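Local structure of esterase A (Caulobacter crescentus, 5GKV) at residues D205-L210 and H215-D220; I143-D148 and R257-P262; A87-R92 and T192-D197. The protein probably acts as a serine esterase of the beta-lactamase and penicillin-binding protein superfamily, hydrolysing ester substrates. All coordinates share one frame; numbering follows the deposited sequence.

Overall arrangement
The three contacts lie in one beta-lactamase-family domain and meet around helix 190-202, strand 206-208 and the end of helix 253-258. Contacts 1 and 2 have centres about 15 Å apart and are joined where L210 N lies 2.9 Å from R257 O, probably a hydrogen bond. Contact 3, about 18 Å from contact 1 between centres, reaches it through L194, whose methyl packs on L206 and I208. Contacts 2 and 3, with centres about 17 Å apart, approach at E260 and T192. Helix 82-95 of contact 3 begins within an S-T-T-K sequence that is probably the SxxK motif of this family, and so probably carries the motif's lysine.

Contact 1. Residues D205-L210 and H215-D220; sequences DLWIGL and HDRVAD
L210 and H215 bring the two backbones closest, with 7.4 Å between their CA atoms; beyond strand 206-208, four residues separate the segments. Segment H215-D220 has no regular structure, but a V218 N to H215 O hydrogen bond tightens its first turn. At the near end, H215 NE2 donates to L210 O at 3.0 Å; the oxygen lies close to the imidazole plane, while the donor stands 46° out of the carbonyl plane. Beside this bond L210 CD2 presses on V218 CG2 at 3.4 Å, tighter than usual for two methyl carbons, and L210 CD1 lies over one face of the W207 indole, toward its rim.

At the far end R217 meets D205 end-on. R217 NH1 gives to D205 OD2 at 2.8 Å and R217 NH2 to D205 OD1 at 2.9 Å, both on syn lone pairs, with carboxylate and guanidinium only 20° from coplanar. With CG between backbone N and carbonyl carbon (chi1 65°) and the chain extended to NE, the guanidinium reaches D205; NH1 also bonds D73 O, and NE pairs with E214. D205 OD1 also accepts W207 NE1 at 2.9 Å, nearly in line with its C-O bond, so three N-H bonds fix the carboxylate's rotation. A bidentate salt bridge thus fastens this loop beside 206-208, an outer strand of the small antiparallel sheet in a beta-lactamase-type domain.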
ATOM      1  N   ASP A 205     -10.361  11.378   0.909  1.00 18.02           N
ATOM      2  CA  ASP A 205     -11.214  10.290   1.389  1.00 18.27           C
ATOM      3  C   ASP A 205     -10.365   9.023   1.524  1.00 18.19           C
ATOM      4  O   ASP A 205     -10.454   8.076   0.736  1.00 15.74           O
ATOM      5  CB  ASP A 205     -12.406  10.089   0.452  1.00 19.32           C
ATOM      6  CG  ASP A 205     -13.573   9.421   1.143  1.00 21.43           C
ATOM      7  OD1 ASP A 205     -13.499   9.184   2.380  1.00 18.35           O
ATOM      8  OD2 ASP A 205     -14.582   9.162   0.466  1.00 19.49           O
ATOM      9  N   LEU A 206      -9.529   9.032   2.565  1.00 16.02           N
ATOM     10  CA  LEU A 206      -8.530   7.998   2.805  1.00 16.42           C
ATOM     11  C   LEU A 206      -8.370   7.848   4.311  1.00 17.77           C
ATOM     12  O   LEU A 206      -8.273   8.851   5.030  1.00 19.64           O
ATOM     13  CB  LEU A 206      -7.194   8.361   2.138  1.00 15.04           C
ATOM     14  CG  LEU A 206      -5.952   7.646   2.695  1.00 16.45           C
ATOM     15  CD1 LEU A 206      -5.948   6.144   2.337  1.00 14.74           C
ATOM     16  CD2 LEU A 206      -4.654   8.338   2.259  1.00 19.92           C
ATOM     17  N   TRP A 207      -8.347   6.600   4.779  1.00 17.13           N
ATOM     18  CA  TRP A 207      -8.473   6.291   6.194  1.00 15.12           C
ATOM     19  C   TRP A 207      -7.603   5.096   6.554  1.00 18.84           C
ATOM     20  O   TRP A 207      -7.564   4.103   5.823  1.00 19.33           O
ATOM     21  CB  TRP A 207      -9.922   5.933   6.558  1.00 17.33           C
ATOM     22  CG  TRP A 207     -10.955   6.879   6.071  1.00 17.36           C
ATOM     23  CD1 TRP A 207     -11.367   7.068   4.779  1.00 16.36           C
ATOM     24  CD2 TRP A 207     -11.751   7.764   6.876  1.00 23.84           C
ATOM     25  NE1 TRP A 207     -12.349   8.029   4.725  1.00 19.03           N
ATOM     26  CE2 TRP A 207     -12.610   8.470   5.996  1.00 22.38           C
ATOM     27  CE3 TRP A 207     -11.823   8.026   8.250  1.00 17.80           C
ATOM     28  CZ2 TRP A 207     -13.524   9.415   6.446  1.00 19.29           C
ATOM     29  CZ3 TRP A 207     -12.733   8.971   8.697  1.00 23.42           C
ATOM     30  CH2 TRP A 207     -13.572   9.654   7.796  1.00 24.88           C
ATOM     31  N   ILE A 208      -6.946   5.164   7.707  1.00 16.51           N
ATOM     32  CA  ILE A 208      -6.402   3.975   8.356  1.00 18.64           C
ATOM     33  C   ILE A 208      -7.034   3.934   9.740  1.00 23.50           C
ATOM     34  O   ILE A 208      -6.765   4.807  10.578  1.00 20.12           O
ATOM     35  CB  ILE A 208      -4.869   3.990   8.432  1.00 12.77           C
ATOM     36  CG1 ILE A 208      -4.266   4.008   7.017  1.00 16.50           C
ATOM     37  CG2 ILE A 208      -4.370   2.771   9.205  1.00 17.98           C
ATOM     38  CD1 ILE A 208      -2.718   4.085   7.004  1.00 14.88           C
ATOM     39  N   GLY A 209      -7.901   2.944   9.964  1.00 18.89           N
ATOM     40  CA  GLY A 209      -8.823   2.987  11.083  1.00 21.67           C
ATOM     41  C   GLY A 209     -10.094   3.723  10.696  1.00 21.07           C
ATOM     42  O   GLY A 209     -10.134   4.956  10.698  1.00 22.25           O
ATOM     43  N   LEU A 210     -11.138   2.976  10.346  1.00 19.58           N
ATOM     44  CA  LEU A 210     -12.338   3.548   9.760  1.00 19.88           C
ATOM     45  C   LEU A 210     -13.467   3.572  10.777  1.00 18.97           C
ATOM     46  O   LEU A 210     -13.901   2.495  11.218  1.00 19.31           O
ATOM     47  CB  LEU A 210     -12.746   2.727   8.536  1.00 17.73           C
ATOM     48  CG  LEU A 210     -13.844   3.305   7.659  1.00 17.93           C
ATOM     49  CD1 LEU A 210     -13.398   4.594   6.975  1.00 19.10           C
ATOM     50  CD2 LEU A 210     -14.261   2.232   6.628  1.00 18.32           C
ATOM     51  N   HIS A 215     -18.927   2.873   7.629  1.00 20.91           N
ATOM     52  CA  HIS A 215     -18.918   1.478   7.185  1.00 20.27           C
ATOM     53  C   HIS A 215     -19.952   1.203   6.101  1.00 23.34           C
ATOM     54  O   HIS A 215     -19.739   0.317   5.270  1.00 21.88           O
ATOM     55  CB  HIS A 215     -19.139   0.533   8.361  1.00 21.60           C
ATOM     56  CG  HIS A 215     -17.956   0.427   9.271  1.00 25.50           C
ATOM     57  ND1 HIS A 215     -17.853  -0.537  10.251  1.00 27.66           N
ATOM     58  CD2 HIS A 215     -16.830   1.175   9.359  1.00 22.48           C
ATOM     59  CE1 HIS A 215     -16.716  -0.377  10.906  1.00 27.86           C
ATOM     60  NE2 HIS A 215     -16.074   0.652  10.381  1.00 24.55           N
ATOM     61  N   ASP A 216     -21.056   1.955   6.072  1.00 21.92           N
ATOM     62  CA  ASP A 216     -22.119   1.658   5.116  1.00 22.84           C
ATOM     63  C   ASP A 216     -21.726   1.960   3.678  1.00 25.67           C
ATOM     64  O   ASP A 216     -22.375   1.443   2.760  1.00 28.09           O
ATOM     65  CB  ASP A 216     -23.405   2.418   5.464  1.00 26.91           C
ATOM     66  CG  ASP A 216     -24.090   1.872   6.719  1.00 46.27           C
ATOM     67  OD1 ASP A 216     -25.005   2.557   7.247  1.00 52.62           O
ATOM     68  OD2 ASP A 216     -23.707   0.763   7.174  1.00 52.83           O
ATOM     69  N   ARG A 217     -20.693   2.774   3.444  1.00 18.97           N
ATOM     70  CA  ARG A 217     -20.261   3.041   2.072  1.00 19.87           C
ATOM     71  C   ARG A 217     -19.032   2.227   1.673  1.00 15.85           C
ATOM     72  O   ARG A 217     -18.420   2.507   0.633  1.00 14.84           O
ATOM     73  CB  ARG A 217     -20.011   4.540   1.869  1.00 21.41           C
ATOM     74  CG  ARG A 217     -18.870   5.146   2.675  1.00 18.11           C
ATOM     75  CD  ARG A 217     -19.056   6.676   2.771  1.00 17.44           C
ATOM     76  NE  ARG A 217     -17.977   7.348   3.493  1.00 17.11           N
ATOM     77  CZ  ARG A 217     -16.887   7.851   2.916  1.00 20.85           C
ATOM     78  NH1 ARG A 217     -16.720   7.751   1.601  1.00 17.47           N
ATOM     79  NH2 ARG A 217     -15.962   8.458   3.647  1.00 20.84           N
ATOM     80  N   VAL A 218     -18.668   1.229   2.471  1.00 17.63           N
ATOM     81  CA  VAL A 218     -17.562   0.335   2.147  1.00 13.99           C
ATOM     82  C   VAL A 218     -18.061  -0.758   1.208  1.00 17.24           C
ATOM     83  O   VAL A 218     -19.070  -1.418   1.484  1.00 15.95           O
ATOM     84  CB  VAL A 218     -16.963  -0.265   3.426  1.00 15.68           C
ATOM     85  CG1 VAL A 218     -15.978  -1.397   3.073  1.00 17.74           C
ATOM     86  CG2 VAL A 218     -16.267   0.816   4.219  1.00 18.66           C
ATOM     87  N   ALA A 219     -17.343  -0.966   0.105  1.00 17.27           N
ATOM     88  CA  ALA A 219     -17.750  -1.946  -0.894  1.00 17.69           C
ATOM     89  C   ALA A 219     -17.610  -3.362  -0.359  1.00 17.72           C
ATOM     90  O   ALA A 219     -16.694  -3.660   0.403  1.00 15.75           O
ATOM     91  CB  ALA A 219     -16.892  -1.794  -2.152  1.00 13.62           C
ATOM     92  N   ASP A 220     -18.529  -4.241  -0.763  1.00 16.03           N
ATOM     93  CA  ASP A 220     -18.297  -5.678  -0.646  1.00 17.31           C
ATOM     94  C   ASP A 220     -17.064  -6.079  -1.434  1.00 17.02           C
ATOM     95  O   ASP A 220     -16.782  -5.539  -2.505  1.00 18.85           O
ATOM     96  CB  ASP A 220     -19.461  -6.496  -1.229  1.00 17.33           C
ATOM     97  CG  ASP A 220     -20.744  -6.362  -0.453  1.00 22.36           C
ATOM     98  OD1 ASP A 220     -20.723  -5.890   0.701  1.00 20.87           O
ATOM     99  OD2 ASP A 220     -21.781  -6.753  -1.024  1.00 22.62           O
TER

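Contact 2. Residues I143-D148 and R257-P262; sequences IWFDWD and RRVEIP
W147 meets segment R257-P262 with the rim of its indole and not with a face. The leading atom, W147 CZ3, lies 3.5 Å from E260 O, a backbone oxygen. W147 CZ3 is also 3.9 Å from P262 CD; both partners are near the ring plane, and W147 and P262 approach from opposite directions. The first torsion carries the ring there, since CG stands opposite the backbone N (chi1 -174°) and the six-membered ring reaches over to the other segment. Its NE1 bonds instead to E180 OE1, and the ring also meets that of Y176.

F145 supplies a second, looser touch. Its side chain crosses that of V259 at about a right angle, F145 CD1 to V259 CG2 4.2 Å, with the methyl oblique to the ring. No hydrogen bond spans the two segments, which meet through van der Waals contacts, one of them between an indole CH carbon and a carbonyl oxygen, while the E260 carboxylate is engaged by T189 OG1 and the G191 backbone N. D146 is the N-cap of helix 147-156, its OD1 bonded to A149 N; the capped N-terminus of that helix thus packs against the loop leaving helix 253-258 in the beta-lactamase fold.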
ATOM      1  N   ILE A 143      -4.088 -12.367  17.485  1.00 33.75           N
ATOM      2  CA  ILE A 143      -3.047 -11.506  18.042  1.00 31.62           C
ATOM      3  C   ILE A 143      -3.008 -10.182  17.305  1.00 31.67           C
ATOM      4  O   ILE A 143      -2.750  -9.134  17.911  1.00 31.17           O
ATOM      5  CB  ILE A 143      -1.668 -12.205  18.008  1.00 31.77           C
ATOM      6  CG1 ILE A 143      -0.640 -11.386  18.792  1.00 32.09           C
ATOM      7  CG2 ILE A 143      -1.201 -12.410  16.577  1.00 29.19           C
ATOM      8  CD1 ILE A 143       0.729 -12.044  18.909  1.00 35.39           C
ATOM      9  N   TRP A 144      -3.319 -10.199  16.001  1.00 27.22           N
ATOM     10  CA  TRP A 144      -3.221  -9.004  15.172  1.00 30.09           C
ATOM     11  C   TRP A 144      -4.139  -7.887  15.667  1.00 33.37           C
ATOM     12  O   TRP A 144      -3.868  -6.711  15.409  1.00 29.26           O
ATOM     13  CB  TRP A 144      -3.544  -9.353  13.717  1.00 31.45           C
ATOM     14  CG  TRP A 144      -2.732 -10.511  13.135  1.00 30.04           C
ATOM     15  CD1 TRP A 144      -3.188 -11.767  12.832  1.00 29.93           C
ATOM     16  CD2 TRP A 144      -1.337 -10.498  12.790  1.00 27.29           C
ATOM     17  NE1 TRP A 144      -2.166 -12.533  12.314  1.00 31.08           N
ATOM     18  CE2 TRP A 144      -1.019 -11.777  12.281  1.00 29.22           C
ATOM     19  CE3 TRP A 144      -0.327  -9.527  12.862  1.00 25.94           C
ATOM     20  CZ2 TRP A 144       0.267 -12.109  11.840  1.00 25.94           C
ATOM     21  CZ3 TRP A 144       0.955  -9.861  12.431  1.00 24.59           C
ATOM     22  CH2 TRP A 144       1.238 -11.143  11.925  1.00 24.48           C
ATOM     23  N   PHE A 145      -5.223  -8.226  16.377  1.00 32.92           N
ATOM     24  CA  PHE A 145      -6.118  -7.215  16.937  1.00 35.12           C
ATOM     25  C   PHE A 145      -5.630  -6.642  18.262  1.00 39.56           C
ATOM     26  O   PHE A 145      -6.295  -5.767  18.827  1.00 43.12           O
ATOM     27  CB  PHE A 145      -7.522  -7.796  17.115  1.00 36.64           C
ATOM     28  CG  PHE A 145      -8.188  -8.143  15.822  1.00 41.29           C
ATOM     29  CD1 PHE A 145      -8.799  -7.158  15.058  1.00 42.06           C
ATOM     30  CD2 PHE A 145      -8.187  -9.448  15.355  1.00 43.33           C
ATOM     31  CE1 PHE A 145      -9.405  -7.470  13.861  1.00 41.49           C
ATOM     32  CE2 PHE A 145      -8.800  -9.769  14.155  1.00 46.95           C
ATOM     33  CZ  PHE A 145      -9.408  -8.779  13.407  1.00 42.25           C
ATOM     34  N   ASP A 146      -4.492  -7.110  18.763  1.00 34.49           N
ATOM     35  CA  ASP A 146      -3.880  -6.614  19.988  1.00 33.77           C
ATOM     36  C   ASP A 146      -2.545  -5.997  19.582  1.00 32.74           C
ATOM     37  O   ASP A 146      -1.530  -6.698  19.534  1.00 31.10           O
ATOM     38  CB  ASP A 146      -3.706  -7.751  21.004  1.00 36.71           C
ATOM     39  CG  ASP A 146      -3.079  -7.292  22.310  1.00 36.24           C
ATOM     40  OD1 ASP A 146      -2.449  -6.212  22.362  1.00 37.85           O
ATOM     41  OD2 ASP A 146      -3.205  -8.038  23.301  1.00 43.29           O
ATOM     42  N   TRP A 147      -2.559  -4.688  19.306  1.00 31.74           N
ATOM     43  CA  TRP A 147      -1.366  -3.992  18.827  1.00 29.91           C
ATOM     44  C   TRP A 147      -0.146  -4.304  19.688  1.00 33.09           C
ATOM     45  O   TRP A 147       0.913  -4.683  19.172  1.00 28.31           O
ATOM     46  CB  TRP A 147      -1.603  -2.480  18.793  1.00 30.51           C
ATOM     47  CG  TRP A 147      -0.451  -1.752  18.185  1.00 26.25           C
ATOM     48  CD1 TRP A 147       0.635  -1.229  18.834  1.00 26.81           C
ATOM     49  CD2 TRP A 147      -0.254  -1.493  16.794  1.00 23.41           C
ATOM     50  NE1 TRP A 147       1.489  -0.645  17.926  1.00 25.06           N
ATOM     51  CE2 TRP A 147       0.968  -0.804  16.665  1.00 25.10           C
ATOM     52  CE3 TRP A 147      -0.994  -1.784  15.640  1.00 23.02           C
ATOM     53  CZ2 TRP A 147       1.472  -0.403  15.427  1.00 22.89           C
ATOM     54  CZ3 TRP A 147      -0.501  -1.382  14.410  1.00 21.14           C
ATOM     55  CH2 TRP A 147       0.723  -0.690  14.312  1.00 21.91           C
ATOM     56  N   ASP A 148      -0.283  -4.163  21.008  1.00 30.95           N
ATOM     57  CA  ASP A 148       0.869  -4.338  21.891  1.00 32.00           C
ATOM     58  C   ASP A 148       1.374  -5.776  21.881  1.00 31.58           C
ATOM     59  O   ASP A 148       2.588  -6.011  21.918  1.00 29.99           O
ATOM     60  CB  ASP A 148       0.518  -3.901  23.312  1.00 30.85           C
ATOM     61  CG  ASP A 148       0.545  -2.380  23.487  1.00 43.54           C
ATOM     62  OD1 ASP A 148       1.009  -1.675  22.567  1.00 37.61           O
ATOM     63  OD2 ASP A 148       0.114  -1.888  24.556  1.00 47.58           O
ATOM     64  N   ARG A 257     -12.175  -3.288  10.248  1.00 26.88           N
ATOM     65  CA  ARG A 257     -12.178  -1.930   9.714  1.00 28.48           C
ATOM     66  C   ARG A 257     -11.753  -0.907  10.760  1.00 27.07           C
ATOM     67  O   ARG A 257     -11.013   0.032  10.447  1.00 23.50           O
ATOM     68  CB  ARG A 257     -13.563  -1.591   9.178  1.00 29.47           C
ATOM     69  CG  ARG A 257     -13.958  -2.469   8.003  1.00 28.03           C
ATOM     70  CD  ARG A 257     -15.371  -2.192   7.543  1.00 25.18           C
ATOM     71  NE  ARG A 257     -15.767  -3.177   6.540  1.00 30.20           N
ATOM     72  CZ  ARG A 257     -17.009  -3.342   6.094  1.00 37.15           C
ATOM     73  NH1 ARG A 257     -17.998  -2.589   6.561  1.00 34.88           N
ATOM     74  NH2 ARG A 257     -17.265  -4.267   5.180  1.00 38.88           N
ATOM     75  N   ARG A 258     -12.212  -1.077  12.008  1.00 26.57           N
ATOM     76  CA  ARG A 258     -12.049  -0.045  13.032  1.00 30.56           C
ATOM     77  C   ARG A 258     -10.595   0.114  13.466  1.00 28.37           C
ATOM     78  O   ARG A 258     -10.134   1.239  13.709  1.00 26.54           O
ATOM     79  CB  ARG A 258     -12.918  -0.365  14.260  1.00 37.93           C
ATOM     80  CG  ARG A 258     -14.404  -0.021  14.142  1.00 37.23           C
ATOM     81  CD  ARG A 258     -15.123  -0.149  15.509  1.00 40.55           C
ATOM     82  NE  ARG A 258     -15.373  -1.544  15.888  1.00 40.63           N
ATOM     83  CZ  ARG A 258     -16.469  -2.229  15.565  1.00 46.36           C
ATOM     84  NH1 ARG A 258     -17.434  -1.652  14.863  1.00 42.10           N
ATOM     85  NH2 ARG A 258     -16.604  -3.498  15.945  1.00 46.38           N
ATOM     86  N   VAL A 259      -9.867  -0.996  13.613  1.00 27.71           N
ATOM     87  CA  VAL A 259      -8.503  -0.940  14.136  1.00 29.77           C
ATOM     88  C   VAL A 259      -7.569  -0.393  13.064  1.00 28.70           C
ATOM     89  O   VAL A 259      -7.993  -0.107  11.938  1.00 27.56           O
ATOM     90  CB  VAL A 259      -8.028  -2.323  14.630  1.00 34.42           C
ATOM     91  CG1 VAL A 259      -8.869  -2.780  15.817  1.00 39.12           C
ATOM     92  CG2 VAL A 259      -8.075  -3.361  13.489  1.00 30.21           C
ATOM     93  N   GLU A 260      -6.293  -0.239  13.400  1.00 26.12           N
ATOM     94  CA  GLU A 260      -5.291   0.233  12.455  1.00 29.10           C
ATOM     95  C   GLU A 260      -4.368  -0.924  12.112  1.00 29.96           C
ATOM     96  O   GLU A 260      -3.698  -1.464  12.996  1.00 25.19           O
ATOM     97  CB  GLU A 260      -4.480   1.387  13.037  1.00 27.14           C
ATOM     98  CG  GLU A 260      -5.301   2.596  13.400  1.00 26.20           C
ATOM     99  CD  GLU A 260      -4.411   3.789  13.700  1.00 31.69           C
ATOM    100  OE1 GLU A 260      -3.193   3.719  13.369  1.00 27.14           O
ATOM    101  OE2 GLU A 260      -4.929   4.779  14.262  1.00 26.88           O
ATOM    102  N   ILE A 261      -4.343  -1.305  10.841  1.00 26.02           N
ATOM    103  CA  ILE A 261      -3.372  -2.277  10.347  1.00 22.98           C
ATOM    104  C   ILE A 261      -2.688  -1.614   9.154  1.00 25.65           C
ATOM    105  O   ILE A 261      -3.132  -1.783   8.006  1.00 24.77           O
ATOM    106  CB  ILE A 261      -4.047  -3.613   9.993  1.00 27.49           C
ATOM    107  CG1 ILE A 261      -4.835  -4.141  11.204  1.00 26.68           C
ATOM    108  CG2 ILE A 261      -2.992  -4.639   9.529  1.00 26.61           C
ATOM    109  CD1 ILE A 261      -5.602  -5.440  10.965  1.00 31.09           C
ATOM    110  N   PRO A 262      -1.639  -0.814   9.377  1.00 24.25           N
ATOM    111  CA  PRO A 262      -1.057  -0.023   8.275  1.00 25.03           C
ATOM    112  C   PRO A 262      -0.416  -0.856   7.166  1.00 24.67           C
ATOM    113  O   PRO A 262       0.043  -0.286   6.166  1.00 21.24           O
ATOM    114  CB  PRO A 262      -0.015   0.855   8.998  1.00 23.94           C
ATOM    115  CG  PRO A 262      -0.510   0.937  10.424  1.00 21.66           C
ATOM    116  CD  PRO A 262      -1.066  -0.447  10.683  1.00 23.22           C
TER

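Contact 3. Residues A87-R92 and T192-D197; sequences ALLIAR and TALRED
L89 and L194 form the close-packed half of this helix-helix contact. Their CA atoms are 7.4 Å apart, nearer than any other pair across the two segments, and both side chains are buried. L89 projects toward helix 190-202, and its CD1 touches L194 CB at 4.2 Å, the two side chains crossing at about a right angle. Because CG of L194 lies opposite its backbone N (chi1 172°), the contact falls on the base of that side chain, while its branched end is turned to other neighbours.

One turn further along, packing gives way to a looser, partly exposed charged pair. R92 NH1 stands 3.9 Å from D197 OD2, a long salt bridge that lacks a hydrogen bond. The oxygen lies near the guanidinium plane, at its edge, but the two planes are turned 73° from each other. Each group has a stronger partner elsewhere: R92 NE bonds to L291 O, and D197 pairs with R188. The R92 chain bends at chi3 (81°), bringing NH1 and NH2 beside D197 CB.

On the buried side, F182 of helix 173-186 touches L89 and A193, M190 adds to the cover of L89, and L194 packs on strand 206-208, so helix 190-202 sits between helix 82-95 and that strand.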
ATOM      1  N   ALA A  87       4.606   4.123   4.258  1.00 16.64           N
ATOM      2  CA  ALA A  87       5.941   4.556   3.863  1.00 18.60           C
ATOM      3  C   ALA A  87       6.033   6.074   3.827  1.00 16.45           C
ATOM      4  O   ALA A  87       7.018   6.654   4.298  1.00 16.82           O
ATOM      5  CB  ALA A  87       6.312   3.959   2.512  1.00 14.14           C
ATOM      6  N   LEU A  88       5.004   6.730   3.284  1.00 16.37           N
ATOM      7  CA  LEU A  88       4.982   8.187   3.257  1.00 14.42           C
ATOM      8  C   LEU A  88       5.028   8.765   4.668  1.00 15.13           C
ATOM      9  O   LEU A  88       5.756   9.725   4.926  1.00 14.21           O
ATOM     10  CB  LEU A  88       3.730   8.667   2.508  1.00 15.73           C
ATOM     11  CG  LEU A  88       3.521  10.166   2.221  1.00 19.33           C
ATOM     12  CD1 LEU A  88       2.422  10.305   1.207  1.00 25.08           C
ATOM     13  CD2 LEU A  88       3.109  10.959   3.421  1.00 31.44           C
ATOM     14  N   LEU A  89       4.248   8.204   5.595  1.00 14.35           N
ATOM     15  CA  LEU A  89       4.221   8.747   6.952  1.00 15.20           C
ATOM     16  C   LEU A  89       5.592   8.655   7.611  1.00 17.36           C
ATOM     17  O   LEU A  89       6.024   9.601   8.283  1.00 17.84           O
ATOM     18  CB  LEU A  89       3.163   8.032   7.792  1.00 18.16           C
ATOM     19  CG  LEU A  89       1.719   8.265   7.330  1.00 18.97           C
ATOM     20  CD1 LEU A  89       0.726   7.384   8.106  1.00 15.55           C
ATOM     21  CD2 LEU A  89       1.361   9.738   7.463  1.00 17.26           C
ATOM     22  N   ILE A  90       6.311   7.545   7.400  1.00 15.34           N
ATOM     23  CA  ILE A  90       7.673   7.442   7.921  1.00 19.93           C
ATOM     24  C   ILE A  90       8.584   8.441   7.217  1.00 16.82           C
ATOM     25  O   ILE A  90       9.382   9.134   7.861  1.00 19.94           O
ATOM     26  CB  ILE A  90       8.216   5.999   7.787  1.00 18.84           C
ATOM     27  CG1 ILE A  90       7.489   5.035   8.743  1.00 24.12           C
ATOM     28  CG2 ILE A  90       9.715   5.974   8.037  1.00 18.74           C
ATOM     29  CD1 ILE A  90       7.742   5.298  10.224  1.00 22.81           C
ATOM     30  N   ALA A  91       8.488   8.516   5.880  1.00 17.63           N
ATOM     31  CA  ALA A  91       9.329   9.432   5.111  1.00 18.30           C
ATOM     32  C   ALA A  91       9.212  10.864   5.620  1.00 21.67           C
ATOM     33  O   ALA A  91      10.203  11.613   5.632  1.00 18.45           O
ATOM     34  CB  ALA A  91       8.950   9.385   3.628  1.00 18.06           C
ATOM     35  N   ARG A  92       8.008  11.261   6.034  1.00 16.77           N
ATOM     36  CA  ARG A  92       7.811  12.593   6.613  1.00 22.93           C
ATOM     37  C   ARG A  92       8.574  12.764   7.929  1.00 19.93           C
ATOM     38  O   ARG A  92       9.217  13.800   8.145  1.00 20.31           O
ATOM     39  CB  ARG A  92       6.317  12.856   6.810  1.00 18.78           C
ATOM     40  CG  ARG A  92       5.573  13.162   5.494  1.00 19.52           C
ATOM     41  CD  ARG A  92       4.088  13.436   5.737  1.00 22.96           C
ATOM     42  NE  ARG A  92       3.792  14.803   6.191  1.00 31.05           N
ATOM     43  CZ  ARG A  92       3.139  15.108   7.310  1.00 30.98           C
ATOM     44  NH1 ARG A  92       2.711  14.152   8.119  1.00 34.28           N
ATOM     45  NH2 ARG A  92       2.915  16.373   7.631  1.00 31.35           N
ATOM     46  N   THR A 192      -4.127   8.244  13.060  1.00 19.56           N
ATOM     47  CA  THR A 192      -4.505   9.531  13.643  1.00 22.48           C
ATOM     48  C   THR A 192      -3.711  10.666  13.018  1.00 19.84           C
ATOM     49  O   THR A 192      -4.276  11.700  12.640  1.00 21.33           O
ATOM     50  CB  THR A 192      -4.291   9.517  15.156  1.00 22.83           C
ATOM     51  OG1 THR A 192      -5.142   8.532  15.744  1.00 23.99           O
ATOM     52  CG2 THR A 192      -4.627  10.899  15.737  1.00 22.07           C
ATOM     53  N   ALA A 193      -2.397  10.489  12.898  1.00 19.74           N
ATOM     54  CA  ALA A 193      -1.584  11.515  12.260  1.00 18.86           C
ATOM     55  C   ALA A 193      -1.988  11.708  10.805  1.00 20.72           C
ATOM     56  O   ALA A 193      -2.077  12.845  10.328  1.00 20.16           O
ATOM     57  CB  ALA A 193      -0.108  11.157  12.359  1.00 19.82           C
ATOM     58  N   LEU A 194      -2.223  10.606  10.080  1.00 17.87           N
ATOM     59  CA  LEU A 194      -2.677  10.715   8.696  1.00 18.29           C
ATOM     60  C   LEU A 194      -3.933  11.572   8.602  1.00 18.23           C
ATOM     61  O   LEU A 194      -4.038  12.456   7.742  1.00 17.23           O
ATOM     62  CB  LEU A 194      -2.949   9.323   8.110  1.00 17.72           C
ATOM     63  CG  LEU A 194      -3.621   9.309   6.724  1.00 17.30           C
ATOM     64  CD1 LEU A 194      -2.708   9.857   5.635  1.00 16.77           C
ATOM     65  CD2 LEU A 194      -4.114   7.898   6.361  1.00 18.20           C
ATOM     66  N   ARG A 195      -4.905  11.306   9.474  1.00 16.68           N
ATOM     67  CA  ARG A 195      -6.163  12.044   9.433  1.00 17.64           C
ATOM     68  C   ARG A 195      -5.956  13.508   9.828  1.00 23.61           C
ATOM     69  O   ARG A 195      -6.455  14.416   9.152  1.00 20.53           O
ATOM     70  CB  ARG A 195      -7.183  11.362  10.348  1.00 20.09           C
ATOM     71  CG  ARG A 195      -8.493  12.124  10.553  1.00 27.00           C
ATOM     72  CD  ARG A 195      -9.370  11.464  11.619  1.00 27.46           C
ATOM     73  NE  ARG A 195      -8.709  11.327  12.923  1.00 32.50           N
ATOM     74  CZ  ARG A 195      -8.714  12.262  13.875  1.00 34.12           C
ATOM     75  NH1 ARG A 195      -9.341  13.415  13.667  1.00 33.79           N
ATOM     76  NH2 ARG A 195      -8.095  12.047  15.038  1.00 28.81           N
ATOM     77  N   GLU A 196      -5.194  13.755  10.897  1.00 20.08           N
ATOM     78  CA  GLU A 196      -5.047  15.118  11.413  1.00 23.83           C
ATOM     79  C   GLU A 196      -4.186  15.980  10.502  1.00 21.51           C
ATOM     80  O   GLU A 196      -4.499  17.154  10.273  1.00 22.81           O
ATOM     81  CB  GLU A 196      -4.435  15.093  12.819  1.00 27.44           C
ATOM     82  CG  GLU A 196      -5.377  14.612  13.892  1.00 29.94           C
ATOM     83  CD  GLU A 196      -4.737  14.616  15.270  1.00 33.74           C
ATOM     84  OE1 GLU A 196      -3.500  14.799  15.359  1.00 33.71           O
ATOM     85  OE2 GLU A 196      -5.475  14.425  16.257  1.00 34.67           O
ATOM     86  N   ASP A 197      -3.087  15.431   9.990  1.00 21.71           N
ATOM     87  CA  ASP A 197      -2.100  16.231   9.280  1.00 23.18           C
ATOM     88  C   ASP A 197      -2.330  16.285   7.776  1.00 23.19           C
ATOM     89  O   ASP A 197      -1.825  17.209   7.120  1.00 22.22           O
ATOM     90  CB  ASP A 197      -0.683  15.695   9.531  1.00 22.23           C
ATOM     91  CG  ASP A 197      -0.214  15.887  10.980  1.00 28.98           C
ATOM     92  OD1 ASP A 197      -0.936  16.495  11.800  1.00 31.81           O
ATOM     93  OD2 ASP A 197       0.884  15.402  11.302  1.00 38.61           O
TER